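Local atomic coordinates of extracellular solute-binding protein family 5 (Brucella melitensis, PDB entry 4ONY), a protein that probably binds peptides or related solutes in the periplasm and delivers them to an ABC transporter for uptake. Residues 47-61 with 68-80. Sequence-based numbering, arbitrary orientation.
Sequences LTVGVVGTFDSLNPF and TTARGLYNDGEFG
Ser-57 and Thr-69 pair their backbones in a single beta bridge, where the chain, after edge strand 46-52 of a four-stranded mixed sheet, loops round and comes back alongside itself, running in roughly the same direction. The sheet belongs to a family 5 periplasmic solute-binding protein. Ala-70 N donates to Ser-57 O at 3.1 Å. Asp-56 N bonds Thr-68 O (2.8 Å), and the Thr-68 hydroxyl donates to Asp-56 OD1 (2.6 Å) from above the carboxylate plane. Thr-68 is thus held by backbone and side chain together. A water joins Thr-69 OG1, Ser-57 OG and Asn-59 N; Ser-65 O also bonds Thr-69 OG1, and Thr-206 N bonds Ser-57 OG.

The Ala-70 methyl sits between Leu-58 CD2 and the Phe-55 ring, as an off-centre CH-pi contact to the ring. Ile-227 of strand 226-231 touches Ala-70 and Leu-58, and Val-221 of strand 216-222 touches Phe-55 and Leu-58.

Arg-71 can be followed outward from CB. CG lies beside the backbone N, anti to the carbonyl carbon. Bends at chi2 (-75°) and chi3 (-59°) bring NE and the guanidinium to Asp-76. NE meets Asp-76 OD2, while NH2 reaches Asp-76 OD1 and Glu-78 OE1, all near the guanidinium plane. NH1 touches Val-51 CG1 at 3.4 Å. The backbone N atoms of Glu-78 and Phe-79 also donate to Asp-76 OD1, which helps hold the carboxylate for the arginine.

Phe-79 turns its ring edge to strand 46-52, with CE1 against Leu-47 CD2 and CZ against Val-49 CG2. At the other end, Pro-60 CG lies over the Phe-61 ring and touches Tyr-74 CB. The Phe-61 edge meets the Tyr-74 face in a T-shaped pair, planes at 62°, with Phe-61 CE1 3.5 Å from Tyr-74 CD2.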
loop_
_atom_site.group_PDB
_atom_site.type_symbol
_atom_site.label_atom_id
_atom_site.label_comp_id
_atom_site.label_asym_id
_atom_site.label_seq_id
_atom_site.Cartn_x
_atom_site.Cartn_y
_atom_site.Cartn_z
ATOM N N LEU A 47 -6.504 7.592 -23.506
ATOM C CA LEU A 47 -6.535 8.090 -22.139
ATOM C C LEU A 47 -5.260 8.901 -21.932
ATOM O O LEU A 47 -4.194 8.465 -22.351
ATOM C CB LEU A 47 -6.563 6.934 -21.164
ATOM C CG LEU A 47 -6.496 7.298 -19.673
ATOM C CD1 LEU A 47 -7.813 7.903 -19.248
ATOM C CD2 LEU A 47 -6.150 6.091 -18.805
ATOM N N THR A 48 -5.386 10.091 -21.374
ATOM C CA THR A 48 -4.256 10.943 -21.047
ATOM C C THR A 48 -4.328 11.278 -19.566
ATOM O O THR A 48 -5.370 11.743 -19.076
ATOM C CB THR A 48 -4.253 12.229 -21.918
ATOM O OG1 THR A 48 -4.250 11.856 -23.301
ATOM C CG2 THR A 48 -3.012 13.073 -21.655
ATOM N N VAL A 49 -3.274 10.943 -18.827
ATOM C CA VAL A 49 -3.265 11.184 -17.386
ATOM C C VAL A 49 -2.026 11.952 -17.034
ATOM O O VAL A 49 -1.049 11.885 -17.780
ATOM C CB VAL A 49 -3.289 9.880 -16.578
ATOM C CG1 VAL A 49 -4.493 9.041 -16.976
ATOM C CG2 VAL A 49 -2.023 9.051 -16.821
ATOM N N GLY A 50 -2.064 12.643 -15.896
ATOM C CA GLY A 50 -0.939 13.430 -15.407
ATOM C C GLY A 50 -0.333 12.837 -14.146
ATOM O O GLY A 50 -1.030 12.197 -13.364
ATOM N N VAL A 51 0.966 13.023 -13.965
ATOM C CA VAL A 51 1.665 12.695 -12.702
ATOM C C VAL A 51 2.613 13.839 -12.368
ATOM O O VAL A 51 3.078 14.540 -13.278
ATOM C CB VAL A 51 2.500 11.376 -12.751
ATOM C CG1 VAL A 51 1.626 10.193 -13.113
ATOM C CG2 VAL A 51 3.626 11.449 -13.774
ATOM N N VAL A 52 2.869 14.033 -11.066
ATOM C CA VAL A 52 3.823 15.022 -10.612
ATOM C C VAL A 52 5.171 14.361 -10.565
ATOM O O VAL A 52 5.314 13.360 -9.924
ATOM C CB VAL A 52 3.478 15.561 -9.229
ATOM C CG1 VAL A 52 4.515 16.592 -8.740
ATOM C CG2 VAL A 52 2.087 16.186 -9.275
ATOM N N GLY A 53 6.155 14.919 -11.267
ATOM C CA GLY A 53 7.510 14.400 -11.200
ATOM C C GLY A 53 8.211 14.502 -12.555
ATOM O O GLY A 53 7.894 15.400 -13.334
ATOM N N THR A 54 9.163 13.603 -12.799
ATOM C CA THR A 54 9.939 13.573 -14.025
ATOM C C THR A 54 10.452 12.151 -14.320
ATOM O O THR A 54 10.318 11.266 -13.489
ATOM C CB THR A 54 11.115 14.555 -13.946
ATOM O OG1 THR A 54 11.707 14.736 -15.241
ATOM C CG2 THR A 54 12.187 14.080 -12.930
ATOM N N PHE A 55 11.025 11.951 -15.503
ATOM C CA PHE A 55 11.658 10.712 -15.823
ATOM C C PHE A 55 12.683 10.965 -16.882
ATOM O O PHE A 55 12.540 11.881 -17.651
ATOM C CB PHE A 55 10.621 9.687 -16.324
ATOM C CG PHE A 55 10.253 9.851 -17.757
ATOM C CD1 PHE A 55 9.279 10.749 -18.134
ATOM C CD2 PHE A 55 10.917 9.131 -18.731
ATOM C CE1 PHE A 55 8.972 10.929 -19.462
ATOM C CE2 PHE A 55 10.625 9.316 -20.045
ATOM C CZ PHE A 55 9.622 10.198 -20.417
ATOM N N ASP A 56 13.695 10.113 -16.939
ATOM C CA ASP A 56 14.686 10.173 -17.992
ATOM C C ASP A 56 15.212 8.799 -18.419
ATOM O O ASP A 56 16.237 8.729 -19.070
ATOM C CB ASP A 56 15.865 11.035 -17.535
ATOM C CG ASP A 56 16.544 10.498 -16.305
ATOM O OD1 ASP A 56 16.251 9.388 -15.801
ATOM O OD2 ASP A 56 17.400 11.256 -15.804
ATOM N N SER A 57 14.549 7.716 -18.048
ATOM C CA SER A 57 15.045 6.397 -18.392
ATOM C C SER A 57 13.917 5.379 -18.403
ATOM O O SER A 57 12.857 5.629 -17.829
ATOM C CB SER A 57 16.166 5.936 -17.440
ATOM O OG SER A 57 16.787 4.723 -17.897
ATOM N N LEU A 58 14.153 4.238 -19.060
ATOM C CA LEU A 58 13.120 3.261 -19.319
ATOM C C LEU A 58 13.447 1.828 -18.878
ATOM O O LEU A 58 12.912 0.868 -19.461
ATOM C CB LEU A 58 12.766 3.231 -20.803
ATOM C CG LEU A 58 12.367 4.544 -21.453
ATOM C CD1 LEU A 58 12.200 4.364 -22.974
ATOM C CD2 LEU A 58 11.118 5.106 -20.836
ATOM N N ASN A 59 14.249 1.677 -17.826
ATOM C CA ASN A 59 14.568 0.370 -17.272
ATOM C C ASN A 59 14.222 0.327 -15.809
ATOM O O ASN A 59 14.941 0.870 -14.977
ATOM C CB ASN A 59 16.014 0.021 -17.479
ATOM C CG ASN A 59 16.327 -1.409 -17.060
ATOM O OD1 ASN A 59 15.607 -2.012 -16.279
ATOM N ND2 ASN A 59 17.395 -1.965 -17.604
ATOM N N PRO A 60 13.104 -0.314 -15.478
ATOM C CA PRO A 60 12.643 -0.292 -14.102
ATOM C C PRO A 60 13.353 -1.304 -13.222
ATOM O O PRO A 60 13.006 -1.400 -12.049
ATOM C CB PRO A 60 11.144 -0.657 -14.217
ATOM C CG PRO A 60 11.016 -1.383 -15.461
ATOM C CD PRO A 60 12.122 -0.919 -16.396
ATOM N N PHE A 61 14.343 -2.038 -13.727
ATOM C CA PHE A 61 14.891 -3.163 -12.971
ATOM C C PHE A 61 16.321 -2.998 -12.453
ATOM O O PHE A 61 16.893 -3.956 -11.909
ATOM C CB PHE A 61 14.822 -4.414 -13.857
ATOM C CG PHE A 61 13.458 -4.647 -14.446
ATOM C CD1 PHE A 61 12.371 -4.905 -13.618
ATOM C CD2 PHE A 61 13.268 -4.617 -15.825
ATOM C CE1 PHE A 61 11.107 -5.148 -14.169
ATOM C CE2 PHE A 61 12.013 -4.822 -16.379
ATOM C CZ PHE A 61 10.931 -5.081 -15.550
ATOM N N THR A 68 13.939 7.933 -11.556
ATOM C CA THR A 68 13.482 8.728 -12.641
ATOM C C THR A 68 13.167 7.832 -13.835
ATOM O O THR A 68 13.494 8.151 -14.986
ATOM C CB THR A 68 14.514 9.809 -12.995
ATOM O OG1 THR A 68 15.784 9.192 -13.257
ATOM C CG2 THR A 68 14.674 10.809 -11.858
ATOM N N THR A 69 12.534 6.708 -13.550
ATOM C CA THR A 69 12.072 5.788 -14.574
ATOM C C THR A 69 10.608 6.052 -14.937
ATOM O O THR A 69 9.806 6.335 -14.074
ATOM C CB THR A 69 12.273 4.342 -14.106
ATOM O OG1 THR A 69 13.691 4.090 -13.980
ATOM C CG2 THR A 69 11.699 3.393 -15.077
ATOM N N ALA A 70 10.280 5.981 -16.215
ATOM C CA ALA A 70 8.946 6.269 -16.663
ATOM C C ALA A 70 7.924 5.351 -16.016
ATOM O O ALA A 70 8.212 4.194 -15.766
ATOM C CB ALA A 70 8.827 6.108 -18.157
ATOM N N ARG A 71 6.751 5.902 -15.765
ATOM C CA ARG A 71 5.616 5.162 -15.275
ATOM C C ARG A 71 5.071 4.281 -16.395
ATOM O O ARG A 71 5.184 4.609 -17.576
ATOM C CB ARG A 71 4.489 6.134 -14.834
ATOM C CG ARG A 71 4.826 7.038 -13.652
ATOM C CD ARG A 71 4.821 6.299 -12.330
ATOM N NE ARG A 71 3.484 5.726 -12.136
ATOM C CZ ARG A 71 2.427 6.366 -11.632
ATOM N NH1 ARG A 71 2.540 7.609 -11.159
ATOM N NH2 ARG A 71 1.250 5.732 -11.555
ATOM N N GLY A 72 4.435 3.197 -15.998
ATOM C CA GLY A 72 3.625 2.378 -16.893
ATOM C C GLY A 72 4.337 1.113 -17.395
ATOM O O GLY A 72 3.688 0.242 -17.976
ATOM N N LEU A 73 5.628 0.980 -17.163
ATOM C CA LEU A 73 6.373 -0.124 -17.737
ATOM C C LEU A 73 6.145 -1.419 -16.968
ATOM O O LEU A 73 5.925 -2.478 -17.571
ATOM C CB LEU A 73 7.870 0.203 -17.807
ATOM C CG LEU A 73 8.224 1.393 -18.681
ATOM C CD1 LEU A 73 9.640 1.869 -18.366
ATOM C CD2 LEU A 73 8.136 1.011 -20.155
ATOM N N TYR A 74 6.234 -1.322 -15.650
ATOM C CA TYR A 74 6.211 -2.460 -14.767
ATOM C C TYR A 74 5.883 -1.972 -13.336
ATOM O O TYR A 74 6.332 -0.919 -12.915
ATOM C CB TYR A 74 7.569 -3.168 -14.758
ATOM C CG TYR A 74 7.593 -4.376 -13.855
ATOM C CD1 TYR A 74 7.009 -5.565 -14.263
ATOM C CD2 TYR A 74 8.152 -4.320 -12.592
ATOM C CE1 TYR A 74 7.028 -6.692 -13.453
ATOM C CE2 TYR A 74 8.152 -5.421 -11.751
ATOM C CZ TYR A 74 7.573 -6.604 -12.194
ATOM O OH TYR A 74 7.571 -7.704 -11.406
ATOM N N ASN A 75 5.090 -2.721 -12.615
ATOM C CA ASN A 75 4.754 -2.392 -11.208
ATOM C C ASN A 75 4.155 -1.008 -10.995
ATOM O O ASN A 75 4.528 -0.276 -10.079
ATOM C CB ASN A 75 6.012 -2.514 -10.333
ATOM C CG ASN A 75 5.672 -2.497 -8.847
ATOM O OD1 ASN A 75 4.541 -2.792 -8.471
ATOM N ND2 ASN A 75 6.629 -2.115 -8.004
ATOM N N ASP A 76 3.272 -0.607 -11.879
ATOM C CA ASP A 76 2.748 0.718 -11.794
ATOM C C ASP A 76 1.443 0.669 -10.953
ATOM O O ASP A 76 0.579 -0.148 -11.209
ATOM C CB ASP A 76 2.487 1.259 -13.175
ATOM C CG ASP A 76 2.116 2.724 -13.141
ATOM O OD1 ASP A 76 0.948 3.042 -12.789
ATOM O OD2 ASP A 76 2.986 3.556 -13.488
ATOM N N GLY A 77 1.342 1.567 -9.972
ATOM C CA GLY A 77 0.194 1.652 -9.060
ATOM C C GLY A 77 -1.159 1.872 -9.716
ATOM O O GLY A 77 -2.149 1.327 -9.280
ATOM N N GLU A 78 -1.215 2.693 -10.749
ATOM C CA GLU A 78 -2.472 2.990 -11.418
ATOM C C GLU A 78 -2.654 2.121 -12.638
ATOM O O GLU A 78 -3.779 1.732 -12.905
ATOM C CB GLU A 78 -2.503 4.456 -11.883
ATOM C CG GLU A 78 -2.393 5.486 -10.782
ATOM C CD GLU A 78 -1.792 6.809 -11.289
ATOM O OE1 GLU A 78 -1.103 7.453 -10.473
ATOM O OE2 GLU A 78 -1.995 7.214 -12.478
ATOM N N PHE A 79 -1.569 1.823 -13.383
ATOM C CA PHE A 79 -1.663 1.063 -14.676
ATOM C C PHE A 79 -1.144 -0.360 -14.727
ATOM O O PHE A 79 -1.329 -1.008 -15.723
ATOM C CB PHE A 79 -0.962 1.816 -15.779
ATOM C CG PHE A 79 -1.572 3.130 -16.050
ATOM C CD1 PHE A 79 -2.854 3.205 -16.615
ATOM C CD2 PHE A 79 -0.902 4.290 -15.727
ATOM C CE1 PHE A 79 -3.448 4.437 -16.863
ATOM C CE2 PHE A 79 -1.488 5.524 -15.962
ATOM C CZ PHE A 79 -2.753 5.595 -16.534
ATOM N N GLY A 80 -0.517 -0.851 -13.663
ATOM C CA GLY A 80 -0.041 -2.231 -13.633
ATOM C C GLY A 80 1.139 -2.457 -14.586
ATOM O O GLY A 80 1.976 -1.562 -14.766
HETATM O O HOH W 1 -2.687 10.520 -12.201
HETATM O O HOH W 2 15.524 3.447 -15.837
#